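Local coordinates for protein MS5a (Brassica napus, PDB 6L77) that is of unknown molecular function, is related to meiosis, and appears to enhance papain non-canonically through its cystatin-like folds, at residues T71-R76 against I81-Y86; R210-E213 against C218-L221; V14-T19 against I139-E144; V20-Y25 against I54-E59. All blocks are in the same frame, centred on the assembly; numbering follows the deposited sequence.

Interaction 1 (T71-R76 against I81-Y86); sequences TNVDQR and IDFTCY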
# COMPACT_ATOMS: atom_id res chain seq x y z
N THR A 71 -9.83 2.72 11.56
CA THR A 71 -8.49 2.84 10.99
C THR A 71 -7.97 4.24 11.30
O THR A 71 -8.69 5.22 11.07
CB THR A 71 -8.49 2.62 9.46
OG1 THR A 71 -8.91 1.28 9.14
CG2 THR A 71 -7.10 2.83 8.88
N ASN A 72 -6.74 4.35 11.81
CA ASN A 72 -6.10 5.64 12.04
C ASN A 72 -4.81 5.72 11.22
O ASN A 72 -3.98 4.81 11.30
CB ASN A 72 -5.76 5.85 13.52
CG ASN A 72 -6.99 6.11 14.38
OD1 ASN A 72 -8.14 5.92 13.95
ND2 ASN A 72 -6.76 6.51 15.62
N VAL A 73 -4.66 6.79 10.45
CA VAL A 73 -3.49 7.00 9.60
C VAL A 73 -2.98 8.41 9.82
O VAL A 73 -3.77 9.36 9.82
CB VAL A 73 -3.82 6.80 8.10
CG1 VAL A 73 -2.68 7.36 7.22
CG2 VAL A 73 -4.04 5.33 7.79
N ASP A 74 -1.66 8.55 10.03
CA ASP A 74 -1.00 9.85 10.01
C ASP A 74 -0.33 10.04 8.66
O ASP A 74 0.40 9.15 8.20
CB ASP A 74 0.04 9.97 11.13
CG ASP A 74 -0.59 10.20 12.49
OD1 ASP A 74 -1.82 10.37 12.57
OD2 ASP A 74 0.16 10.20 13.49
N GLN A 75 -0.56 11.18 8.03
CA GLN A 75 -0.14 11.45 6.67
C GLN A 75 0.88 12.58 6.68
O GLN A 75 0.65 13.61 7.32
CB GLN A 75 -1.34 11.80 5.79
CG GLN A 75 -1.03 12.33 4.40
CD GLN A 75 -2.30 12.58 3.59
OE1 GLN A 75 -2.68 11.76 2.75
NE2 GLN A 75 -2.95 13.70 3.84
N ARG A 76 1.99 12.39 5.96
CA ARG A 76 3.07 13.37 5.98
C ARG A 76 3.34 14.01 4.63
O ARG A 76 4.19 14.90 4.55
CB ARG A 76 4.36 12.74 6.52
CG ARG A 76 4.30 12.34 7.98
CD ARG A 76 5.53 11.52 8.38
NE ARG A 76 5.54 10.19 7.77
CZ ARG A 76 4.90 9.14 8.27
NH1 ARG A 76 4.19 9.27 9.38
NH2 ARG A 76 4.97 7.96 7.67
N ILE A 81 3.68 8.92 -1.61
CA ILE A 81 3.31 8.07 -0.47
C ILE A 81 4.21 8.41 0.72
O ILE A 81 5.44 8.34 0.62
CB ILE A 81 3.41 6.59 -0.83
CG1 ILE A 81 2.34 6.22 -1.85
CG2 ILE A 81 3.25 5.75 0.42
CD1 ILE A 81 2.33 4.73 -2.19
N ASP A 82 3.59 8.77 1.85
CA ASP A 82 4.35 9.00 3.08
C ASP A 82 3.34 9.03 4.24
O ASP A 82 2.80 10.08 4.56
CB ASP A 82 5.15 10.30 3.00
CG ASP A 82 6.10 10.47 4.17
OD1 ASP A 82 6.09 9.62 5.09
OD2 ASP A 82 6.86 11.46 4.16
N PHE A 83 3.08 7.86 4.83
CA PHE A 83 2.07 7.81 5.89
C PHE A 83 2.29 6.57 6.75
O PHE A 83 2.98 5.63 6.36
CB PHE A 83 0.65 7.81 5.32
CG PHE A 83 0.31 6.59 4.49
CD1 PHE A 83 -0.11 5.41 5.09
CD2 PHE A 83 0.38 6.63 3.11
CE1 PHE A 83 -0.43 4.30 4.33
CE2 PHE A 83 0.06 5.53 2.34
CZ PHE A 83 -0.34 4.37 2.95
N THR A 84 1.66 6.57 7.93
CA THR A 84 1.73 5.46 8.87
C THR A 84 0.32 5.07 9.30
O THR A 84 -0.46 5.94 9.72
CB THR A 84 2.56 5.81 10.11
OG1 THR A 84 3.89 6.17 9.71
CG2 THR A 84 2.62 4.62 11.08
N CYS A 85 0.00 3.78 9.21
CA CYS A 85 -1.25 3.23 9.75
C CYS A 85 -0.98 2.67 11.15
O CYS A 85 -0.23 1.70 11.30
CB CYS A 85 -1.83 2.15 8.83
SG CYS A 85 -3.35 1.39 9.48
N TYR A 86 -1.60 3.28 12.16
CA TYR A 86 -1.34 2.96 13.56
C TYR A 86 -2.38 2.03 14.18
O TYR A 86 -2.06 1.26 15.07
CB TYR A 86 -1.30 4.24 14.41
CG TYR A 86 -0.10 5.10 14.17
CD1 TYR A 86 1.12 4.82 14.78
CD2 TYR A 86 -0.17 6.21 13.33
CE1 TYR A 86 2.24 5.62 14.57
CE2 TYR A 86 0.94 7.01 13.10
CZ TYR A 86 2.14 6.71 13.73
OH TYR A 86 3.25 7.50 13.51
O HOH W 1 2.76 10.09 12.97
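Arg76 reaches across to Asp82 and Thr84 and supplies most of the polar side-chain contact here. Its NE lies 2.8 Å from Asp82 OD1 in a salt bridge, meeting that oxygen from above the carboxylate plane, 45° out of it; the guanidinium and carboxylate planes stand 65° apart, so the pair is not a coplanar, two-pronged salt bridge. The end of the guanidinium grips one atom twice: NH2 is 2.9 Å and NH1 3.1 Å from Thr84 OG1, which sits near the guanidinium plane. The bend at chi3 (-70°) folds the chain back so that its end meets Thr84. With the guanidinium removed, as by an alanine here, the Asp82 carboxylate is likely to be left without its charged mate and Thr84 OG1 without two donors. At the other end, Asp74 OD2 approaches Tyr86 CE2 at 3.3 Å, and a water joins OD2 to Tyr86 OH. The ring also rests on Thr84 CG2, which lies over one face toward the rim. On the opposite side of the sheet, Val73 CG1 meets Phe83 CB at 3.9 Å. Backbone bonds hold these groups in register: Asp74 and Thr84 form a hydrogen-bonded pair, with N and O of each used, and Arg76 N bonds to Asp82 O at 2.8 Å. Further out, the backbone O of Phe102 bonds to Thr84 OG1 and its N to Tyr86 OH, while Phe83 packs on Tyr17 of helix 12-29. Antiparallel neighbours joined by a short link without helix or strand, 65-75 and 82-88 form a beta hairpin, one face of which packs against helices in this cystatin-like fold.

Interaction 2 (R210-E213 against C218-L221); sequences RTVE and CVCL
Cys218 meets Glu213 through its backbone: Glu213 N donates to Cys218 O at 2.9 Å, with an N-H...O angle of 165°. The same oxygen receives a CA-H...O contact from Val212 CA, so two donors from adjacent residues converge on it. Glu213 turns its carboxylate away from 218-221, and OE2 bonds to the backbone N atoms of Thr215 and Thr216 in the connecting turn. Val219 follows as the non-hydrogen-bonded partner of Val212. The two valines meet loosely, CG2 to CG2 at 4.5 Å; Val219 CG1 comes closer to Arg210 CG, at 3.9 Å. Cys220 then pairs with Thr211 through two backbone bonds, Cys220 N to Thr211 O and Thr211 N to Cys220 O, the former almost straight at 173°. On that face Thr211 OG1 lies 3.4 Å from Cys220 CB; with chi1 at 56° the hydroxyl is placed between its own backbone N and carbonyl carbon and leans toward the neighbouring strand. Leu221 ends the walk beside Arg210, the two side chains running the same way, with Leu221 CD2 3.6 Å from Arg210 CB. Only the aliphatic base of Arg210 is used in this packing. Its guanidinium continues to Arg184 O and Tyr142 OH and makes a cation-pi contact with Trp138. The chemistry is therefore divided: backbone bonds and methylene packing join the strands, while the N-H groups of the buried arginine find carbonyl and hydroxyl partners beyond them, which is likely to fix the rotation of its outer end, and the Trp138 ring probably eases its charge.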
# COMPACT_ATOMS: atom_id res chain seq x y z
N ARG A 210 7.68 -0.61 2.59
CA ARG A 210 6.85 -0.90 3.74
C ARG A 210 7.76 -1.26 4.91
O ARG A 210 8.52 -2.23 4.84
CB ARG A 210 5.89 -2.05 3.46
CG ARG A 210 4.98 -2.38 4.66
CD ARG A 210 4.75 -3.90 4.77
NE ARG A 210 3.95 -4.41 3.65
CZ ARG A 210 3.95 -5.68 3.23
NH1 ARG A 210 4.72 -6.58 3.84
NH2 ARG A 210 3.18 -6.04 2.21
N THR A 211 7.66 -0.51 6.00
CA THR A 211 8.36 -0.88 7.22
C THR A 211 7.31 -1.13 8.30
O THR A 211 6.28 -0.45 8.35
CB THR A 211 9.37 0.19 7.65
OG1 THR A 211 8.71 1.45 7.78
CG2 THR A 211 10.43 0.33 6.58
N VAL A 212 7.56 -2.15 9.12
CA VAL A 212 6.61 -2.63 10.11
C VAL A 212 7.28 -2.55 11.47
O VAL A 212 8.40 -3.05 11.65
CB VAL A 212 6.15 -4.08 9.81
CG1 VAL A 212 5.10 -4.53 10.82
CG2 VAL A 212 5.60 -4.18 8.38
N GLU A 213 6.61 -1.92 12.43
CA GLU A 213 7.19 -1.76 13.76
C GLU A 213 7.14 -3.10 14.49
O GLU A 213 6.07 -3.71 14.59
CB GLU A 213 6.42 -0.70 14.54
CG GLU A 213 7.23 0.02 15.62
CD GLU A 213 7.58 -0.86 16.80
OE1 GLU A 213 8.66 -0.66 17.40
OE2 GLU A 213 6.78 -1.76 17.14
N CYS A 218 2.72 -1.43 13.65
CA CYS A 218 2.33 -0.25 12.89
C CYS A 218 3.04 -0.28 11.54
O CYS A 218 4.17 -0.75 11.44
CB CYS A 218 2.67 1.03 13.66
SG CYS A 218 1.77 1.16 15.24
N VAL A 219 2.36 0.18 10.50
CA VAL A 219 2.83 0.03 9.12
C VAL A 219 3.11 1.42 8.57
O VAL A 219 2.21 2.27 8.52
CB VAL A 219 1.81 -0.70 8.24
CG1 VAL A 219 2.25 -0.67 6.79
CG2 VAL A 219 1.64 -2.15 8.73
N CYS A 220 4.36 1.66 8.15
CA CYS A 220 4.75 2.90 7.50
C CYS A 220 5.03 2.61 6.02
O CYS A 220 5.73 1.64 5.69
CB CYS A 220 5.98 3.49 8.17
SG CYS A 220 6.64 4.90 7.28
N LEU A 221 4.44 3.42 5.14
CA LEU A 221 4.70 3.34 3.71
C LEU A 221 5.39 4.62 3.25
O LEU A 221 4.92 5.72 3.56
CB LEU A 221 3.41 3.13 2.90
CG LEU A 221 2.60 1.84 3.11
CD1 LEU A 221 1.61 1.64 1.97
CD2 LEU A 221 3.51 0.63 3.22

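Interaction 3 (V14-T19 against I139-E144); sequences VKLYAT and IRLYME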
# COMPACT_ATOMS: atom_id res chain seq x y z
N VAL A 14 -9.65 8.69 1.56
CA VAL A 14 -10.22 8.01 2.71
C VAL A 14 -10.49 6.55 2.38
O VAL A 14 -10.25 5.66 3.20
CB VAL A 14 -11.50 8.74 3.18
CG1 VAL A 14 -12.17 7.98 4.29
CG2 VAL A 14 -11.15 10.15 3.65
N LYS A 15 -11.04 6.28 1.19
CA LYS A 15 -11.25 4.90 0.79
C LYS A 15 -9.93 4.14 0.74
O LYS A 15 -9.84 3.00 1.21
CB LYS A 15 -11.95 4.85 -0.57
CG LYS A 15 -12.20 3.44 -1.05
CD LYS A 15 -12.88 3.41 -2.40
CE LYS A 15 -12.85 2.01 -3.00
NZ LYS A 15 -13.48 2.01 -4.35
N LEU A 16 -8.88 4.77 0.22
CA LEU A 16 -7.58 4.10 0.14
C LEU A 16 -7.02 3.83 1.54
O LEU A 16 -6.53 2.73 1.81
CB LEU A 16 -6.61 4.93 -0.70
CG LEU A 16 -6.91 5.02 -2.20
CD1 LEU A 16 -6.01 6.04 -2.88
CD2 LEU A 16 -6.78 3.67 -2.87
N TYR A 17 -7.12 4.80 2.45
CA TYR A 17 -6.62 4.56 3.81
C TYR A 17 -7.46 3.53 4.54
O TYR A 17 -6.92 2.74 5.33
CB TYR A 17 -6.56 5.87 4.60
CG TYR A 17 -5.42 6.75 4.18
CD1 TYR A 17 -4.34 6.21 3.48
CD2 TYR A 17 -5.40 8.11 4.45
CE1 TYR A 17 -3.27 7.01 3.07
CE2 TYR A 17 -4.33 8.92 4.04
CZ TYR A 17 -3.28 8.36 3.35
OH TYR A 17 -2.21 9.12 2.94
N ALA A 18 -8.77 3.51 4.31
CA ALA A 18 -9.58 2.43 4.87
C ALA A 18 -9.10 1.07 4.36
O ALA A 18 -9.05 0.08 5.11
CB ALA A 18 -11.05 2.63 4.51
N THR A 19 -8.77 0.98 3.08
CA THR A 19 -8.32 -0.29 2.53
C THR A 19 -6.94 -0.66 3.05
O THR A 19 -6.65 -1.84 3.27
CB THR A 19 -8.34 -0.19 1.00
OG1 THR A 19 -9.63 0.24 0.59
CG2 THR A 19 -8.00 -1.53 0.35
N ILE A 139 -0.36 -5.65 -3.53
CA ILE A 139 0.52 -5.10 -4.54
C ILE A 139 -0.24 -4.09 -5.39
O ILE A 139 0.21 -2.96 -5.59
CB ILE A 139 1.13 -6.24 -5.38
CG1 ILE A 139 2.06 -7.08 -4.50
CG2 ILE A 139 1.87 -5.70 -6.61
CD1 ILE A 139 2.56 -8.35 -5.19
N ARG A 140 -1.43 -4.47 -5.86
CA ARG A 140 -2.26 -3.53 -6.60
C ARG A 140 -2.62 -2.32 -5.75
O ARG A 140 -2.63 -1.19 -6.25
CB ARG A 140 -3.54 -4.21 -7.11
CG ARG A 140 -4.57 -3.19 -7.67
CD ARG A 140 -5.70 -3.87 -8.42
NE ARG A 140 -6.29 -4.96 -7.66
CZ ARG A 140 -7.25 -4.82 -6.75
NH1 ARG A 140 -7.73 -3.61 -6.48
NH2 ARG A 140 -7.73 -5.88 -6.11
N LEU A 141 -2.93 -2.54 -4.47
CA LEU A 141 -3.20 -1.42 -3.57
C LEU A 141 -2.05 -0.42 -3.54
O LEU A 141 -2.27 0.80 -3.64
CB LEU A 141 -3.47 -1.95 -2.15
CG LEU A 141 -3.68 -0.88 -1.08
CD1 LEU A 141 -4.86 0.01 -1.43
CD2 LEU A 141 -3.91 -1.53 0.26
N TYR A 142 -0.81 -0.90 -3.40
CA TYR A 142 0.30 0.05 -3.30
C TYR A 142 0.49 0.79 -4.62
O TYR A 142 0.79 1.99 -4.62
CB TYR A 142 1.61 -0.65 -2.90
CG TYR A 142 1.66 -1.25 -1.49
CD1 TYR A 142 0.52 -1.37 -0.69
CD2 TYR A 142 2.87 -1.71 -0.97
CE1 TYR A 142 0.59 -1.93 0.60
CE2 TYR A 142 2.95 -2.27 0.30
CZ TYR A 142 1.81 -2.38 1.08
OH TYR A 142 1.89 -2.94 2.33
N MSE A 143 0.29 0.10 -5.74
CA MSE A 143 0.28 0.78 -7.05
C MSE A 143 -0.79 1.87 -7.13
O MSE A 143 -0.55 2.98 -7.59
CB MSE A 143 0.06 -0.23 -8.18
CG MSE A 143 -0.16 0.43 -9.55
SE MSE A 143 -0.67 -0.87 -10.94
CE MSE A 143 -2.36 -1.50 -10.16
N GLU A 144 -2.00 1.53 -6.68
CA GLU A 144 -3.10 2.49 -6.76
C GLU A 144 -2.83 3.73 -5.91
O GLU A 144 -3.11 4.85 -6.34
CB GLU A 144 -4.41 1.81 -6.34
CG GLU A 144 -4.89 0.83 -7.39
CD GLU A 144 -6.15 0.09 -7.00
OE1 GLU A 144 -6.59 0.22 -5.83
OE2 GLU A 144 -6.70 -0.62 -7.87
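Helix-to-helix packing on one face of the antiparallel sheet brings helix 12-29 against helix 138-150, and the junction is carried by Thr19, Leu16 and Leu141. The helices come near each other through side-chain ends, since the closest CA pair, Leu16 and Leu141, is 8.0 Å apart and the segments bury just 183 Å². Leu141 supplies both its methyls. CD1 lies 3.9 Å from Thr19 CG2, CD2 is 4.1 Å from that same methyl, and the two side chains slide past one another in opposite directions. With chi1 at 176°, Leu141 CG extends anti to its backbone N and carries the fork across to the other helix. Leu16 CD2 adds a looser contact, 4.4 Å from Leu141 CD1. Thr19 OG1 donates to Lys15 O at 2.8 Å, tilted 33° from the carbonyl plane; this bond suits a chi1 of -53°, which turns CG2 outward to Leu141. It is likely to hold the side-chain rotation, while the same oxygen also takes the helical bond from Thr19 N, arriving from the opposite face of the plane. A serine in its place would probably keep the hydroxyl bond but leave Leu141 facing a gap where the methyl had been. No hydrogen bond crosses between the segments. Nearby, Tyr142 of the second helix bonds through OH to His23 of the first and to Arg210 of the sheet. Two helices packed together on one face of a long antiparallel sheet suit the cystatin-like architecture of this chain.

Interaction 4 (V20-Y25 against I54-E59); sequences VGLHRY and ITLIAE
Leu22 of helix 12-29 and Leu56 of strand 49-60 point at each other tip to tip, their methyl ends meeting between helix and sheet. Leu22 CD1 lies 4.0 Å from Leu56 CD1, and Leu22 CG is at the same distance from that methyl, so Leu56 CD1 rests near the branch point of the opposing fork. The other arm of the fork leans along the strand: Leu22 CD2 touches Ala58 CB at 4.0 Å. One helix residue thus spans two strand residues that face the helix, with Ile57 between them pointing away. On the strand, chi1 of 56° sets Leu56 CG between its backbone N and carbonyl carbon, a placing from which CD1 is directed at the Leu22 fork. The backbones stay well apart, 8.2 Å from Leu22 CA to Ala58 CA, with no hydrogen bond between the segments and only 100 Å² buried. Leu35 of the neighbouring strand touches both leucines, while Ala18 of the helix and Phe69 of strand 65-75 also pack on Leu56. These apolar contacts join a helix to the strand it packs against, as in the cystatin-like fold, where an antiparallel sheet wraps round a helix.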
# COMPACT_ATOMS: atom_id res chain seq x y z
N VAL A 20 -6.08 0.34 3.29
CA VAL A 20 -4.80 0.07 3.94
C VAL A 20 -5.03 -0.52 5.33
O VAL A 20 -4.34 -1.46 5.74
CB VAL A 20 -3.96 1.36 4.02
CG1 VAL A 20 -2.75 1.16 4.95
CG2 VAL A 20 -3.51 1.76 2.63
N GLY A 21 -5.97 0.05 6.09
CA GLY A 21 -6.26 -0.49 7.40
C GLY A 21 -6.73 -1.93 7.34
O GLY A 21 -6.33 -2.76 8.15
N LEU A 22 -7.62 -2.24 6.39
CA LEU A 22 -8.07 -3.62 6.24
C LEU A 22 -6.91 -4.53 5.83
O LEU A 22 -6.84 -5.69 6.26
CB LEU A 22 -9.20 -3.70 5.22
CG LEU A 22 -10.51 -3.07 5.71
CD1 LEU A 22 -11.49 -3.09 4.59
CD2 LEU A 22 -11.06 -3.87 6.89
N HIS A 23 -6.00 -4.01 5.00
CA HIS A 23 -4.79 -4.74 4.61
C HIS A 23 -3.94 -5.11 5.83
O HIS A 23 -3.49 -6.25 5.97
CB HIS A 23 -4.01 -3.87 3.61
CG HIS A 23 -2.56 -4.20 3.44
ND1 HIS A 23 -2.10 -5.48 3.19
CD2 HIS A 23 -1.47 -3.40 3.43
CE1 HIS A 23 -0.78 -5.45 3.06
NE2 HIS A 23 -0.37 -4.20 3.20
N ARG A 24 -3.70 -4.14 6.71
CA ARG A 24 -2.90 -4.41 7.90
C ARG A 24 -3.56 -5.47 8.77
O ARG A 24 -2.93 -6.46 9.16
CB ARG A 24 -2.69 -3.11 8.68
CG ARG A 24 -2.01 -3.28 10.05
CD ARG A 24 -1.69 -1.95 10.70
NE ARG A 24 -1.00 -2.11 11.98
CZ ARG A 24 -1.62 -2.16 13.16
NH1 ARG A 24 -2.94 -2.06 13.23
NH2 ARG A 24 -0.91 -2.31 14.27
N TYR A 25 -4.86 -5.31 9.04
CA TYR A 25 -5.60 -6.28 9.85
C TYR A 25 -5.61 -7.66 9.20
O TYR A 25 -5.29 -8.66 9.85
CB TYR A 25 -7.03 -5.79 10.06
CG TYR A 25 -7.83 -6.68 10.98
CD1 TYR A 25 -7.74 -6.54 12.36
CD2 TYR A 25 -8.67 -7.66 10.46
CE1 TYR A 25 -8.48 -7.36 13.21
CE2 TYR A 25 -9.41 -8.49 11.30
CZ TYR A 25 -9.31 -8.33 12.67
OH TYR A 25 -10.04 -9.14 13.51
N ILE A 54 -10.83 6.98 10.74
CA ILE A 54 -11.86 6.54 9.81
C ILE A 54 -12.65 5.42 10.48
O ILE A 54 -12.06 4.46 10.99
CB ILE A 54 -11.25 6.05 8.49
CG1 ILE A 54 -10.41 7.14 7.85
CG2 ILE A 54 -12.35 5.54 7.53
CD1 ILE A 54 -9.47 6.59 6.75
N THR A 55 -13.97 5.55 10.46
CA THR A 55 -14.87 4.50 10.91
C THR A 55 -15.50 3.89 9.67
O THR A 55 -16.17 4.58 8.90
CB THR A 55 -15.93 5.06 11.85
OG1 THR A 55 -15.29 5.70 12.96
CG2 THR A 55 -16.86 3.94 12.35
N LEU A 56 -15.27 2.60 9.46
CA LEU A 56 -15.75 1.95 8.25
C LEU A 56 -16.49 0.67 8.62
O LEU A 56 -16.34 0.15 9.73
CB LEU A 56 -14.60 1.63 7.29
CG LEU A 56 -13.49 0.77 7.92
CD1 LEU A 56 -13.26 -0.46 7.09
CD2 LEU A 56 -12.19 1.55 8.12
N ILE A 57 -17.29 0.18 7.67
CA ILE A 57 -17.97 -1.10 7.80
C ILE A 57 -17.25 -2.07 6.88
O ILE A 57 -17.07 -1.78 5.69
CB ILE A 57 -19.46 -1.00 7.42
CG1 ILE A 57 -20.13 0.14 8.19
CG2 ILE A 57 -20.14 -2.33 7.66
CD1 ILE A 57 -19.96 0.04 9.69
N ALA A 58 -16.80 -3.19 7.43
CA ALA A 58 -16.20 -4.26 6.66
C ALA A 58 -17.19 -5.41 6.54
O ALA A 58 -17.93 -5.70 7.49
CB ALA A 58 -14.91 -4.76 7.29
N GLU A 59 -17.20 -6.07 5.38
CA GLU A 59 -17.99 -7.28 5.19
C GLU A 59 -17.11 -8.50 5.44
O GLU A 59 -15.97 -8.56 4.96
CB GLU A 59 -18.61 -7.34 3.79
CG GLU A 59 -19.46 -8.61 3.60
CD GLU A 59 -20.29 -8.64 2.31
OE1 GLU A 59 -20.16 -7.73 1.46
OE2 GLU A 59 -21.08 -9.58 2.16

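All four contacts are mainly buried, but their depth and chemistry differ. Interactions 1 and 2 are hairpins of one sheet, and their strands 82-88 and 219-227 are neighbours, probably bonded through Cys85 N to Val219 O (2.8 Å). Arg76 makes polar bonds across interaction 1, whereas Arg210 gives interaction 2 only methylenes and spends its guanidinium outside. Interactions 3 and 4 share helix 12-29 and rely on methyl contacts without any hydrogen bond across. Interaction 3 is the most central, its centre about 5 Å from that of the chain, against about 13 Å for the centre of interaction 4. Polar links tie the layers together: Tyr17 to Gln75 joins 14-19 with 71-76, and Tyr142 connects with both His23 and Arg210.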